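AB hydrolase-1 domain-containing protein (Parabacteroides distasonis, PDB 4Q34) is a putative esterase of the alpha/beta hydrolase family that probably hydrolyses ester bonds, although its substrate is not known. Local coordinates at residues Q139-R142 against Q143-P146. Numbering follows the deposited sequence. Where two conformers were deposited one is given.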
# COMPACT_ATOMS: atom_id res chain seq x y z
N GLN A 139 12.13 11.15 -2.37
CA GLN A 139 10.85 10.52 -2.63
C GLN A 139 10.90 9.46 -3.70
O GLN A 139 10.27 8.40 -3.56
CB GLN A 139 9.76 11.54 -3.01
CG GLN A 139 9.29 12.41 -1.85
CD GLN A 139 8.70 11.63 -0.70
OE1 GLN A 139 7.81 10.83 -0.89
NE2 GLN A 139 9.20 11.86 0.49
N TYR A 140 11.62 9.76 -4.76
CA TYR A 140 11.78 8.85 -5.90
C TYR A 140 12.40 7.53 -5.48
O TYR A 140 11.91 6.47 -5.88
CB TYR A 140 12.70 9.49 -6.91
CG TYR A 140 12.67 8.94 -8.33
CD1 TYR A 140 11.49 8.83 -9.06
CD2 TYR A 140 13.87 8.69 -8.97
CE1 TYR A 140 11.51 8.44 -10.39
CE2 TYR A 140 13.91 8.28 -10.30
CZ TYR A 140 12.75 8.19 -11.01
OH TYR A 140 12.81 7.80 -12.33
N PHE A 141 13.47 7.56 -4.67
CA PHE A 141 14.04 6.29 -4.25
C PHE A 141 13.16 5.53 -3.26
O PHE A 141 13.13 4.31 -3.28
CB PHE A 141 15.44 6.42 -3.70
CG PHE A 141 16.43 6.95 -4.71
CD1 PHE A 141 16.47 6.44 -6.00
CD2 PHE A 141 17.32 7.91 -4.34
CE1 PHE A 141 17.42 6.92 -6.90
CE2 PHE A 141 18.26 8.41 -5.24
CZ PHE A 141 18.29 7.91 -6.52
N ARG A 142 12.41 6.27 -2.45
CA ARG A 142 11.56 5.65 -1.44
C ARG A 142 10.23 5.16 -1.98
O ARG A 142 9.50 4.49 -1.24
CB ARG A 142 11.30 6.62 -0.28
CG ARG A 142 12.60 6.95 0.45
CD ARG A 142 12.35 7.84 1.67
NE ARG A 142 13.56 8.30 2.32
CZ ARG A 142 14.33 7.58 3.10
NH1 ARG A 142 14.02 6.32 3.40
NH2 ARG A 142 15.41 8.12 3.63
N GLN A 143 9.92 5.42 -3.25
CA GLN A 143 8.76 4.76 -3.88
C GLN A 143 9.08 3.35 -4.44
O GLN A 143 8.22 2.68 -5.04
CB GLN A 143 8.10 5.66 -4.93
CG GLN A 143 8.83 5.79 -6.24
CD GLN A 143 8.05 6.67 -7.22
OE1 GLN A 143 7.64 7.78 -6.88
NE2 GLN A 143 7.86 6.17 -8.44
N MSE A 144 10.32 2.89 -4.23
CA MSE A 144 10.68 1.52 -4.56
C MSE A 144 10.32 0.63 -3.40
O MSE A 144 10.34 1.06 -2.23
CB MSE A 144 12.18 1.46 -4.85
CG MSE A 144 12.60 2.37 -5.98
SE MSE A 144 14.53 2.29 -6.11
CE MSE A 144 14.59 3.22 -7.86
N THR A 145 9.95 -0.60 -3.70
CA THR A 145 9.63 -1.61 -2.67
C THR A 145 10.00 -2.98 -3.27
O THR A 145 9.89 -3.17 -4.47
CB THR A 145 8.15 -1.49 -2.22
OG1 THR A 145 7.98 -2.05 -0.93
CG2 THR A 145 7.19 -2.12 -3.16
N PRO A 146 10.42 -3.96 -2.44
CA PRO A 146 10.93 -5.22 -2.95
C PRO A 146 9.85 -6.25 -3.29
O PRO A 146 8.71 -6.13 -2.86
CB PRO A 146 11.85 -5.71 -1.83
CG PRO A 146 11.18 -5.15 -0.59
CD PRO A 146 10.69 -3.81 -0.99
O HOH W 1 7.51 9.41 -4.95
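Gln-143 and Met-144, where helix 134-142 gives way to loop, send their side chains out past the last turn, each passing a backbone carbonyl on the way. In Gln-143, CG sits between the backbone N and the carbonyl carbon (chi1 76°), which brings it 3.2 Å from Tyr-140 O; the rest of the chain is extended and carries the amide alongside the phenol ring, with Gln-143 CD 4.5 Å from Tyr-140 CD1 in an oblique approach. A water lies between Gln-143 OE1 and Gln-139 O, its contact to the latter long and weak. The other end of the buried amide, NE2, is bonded to Gln-57 OE1. Met-144, a selenomethionine modelled in two conformers, runs beside Phe-141, the two side chains pointing the same way. In the conformer described, CB and CG pass close to Phe-141 O, and the extended chain puts Met-144 CE at the edge of the Phe-141 ring, near its plane, 4.2 Å from Phe-141 CD1. The backbone bonding shifts from i+4 to i+3, tightening the final turn: Gln-143 N divides weakly between Gln-139 O and Tyr-140 O, whereas Met-144 N reaches Phe-141 O at 3.3 Å (158° at the hydrogen), from above the carbonyl plane. Arg-142 extends away from this turn; its NE forms a salt bridge with Asp-138, while its guanidinium also bonds to Thr-19, Gly-31 and His-33 of the second subunit. The helix end thus lies at the dimer interface, with Phe-141 and Met-144 also packed on helix 109-115. Gln-57, and Gly-56, which pairs with the Thr-145 backbone, tie this helix exit to the loop after strand 49-52, which in alpha/beta hydrolases commonly contributes to the oxyanion hole; the chain then leads toward helix 153-167.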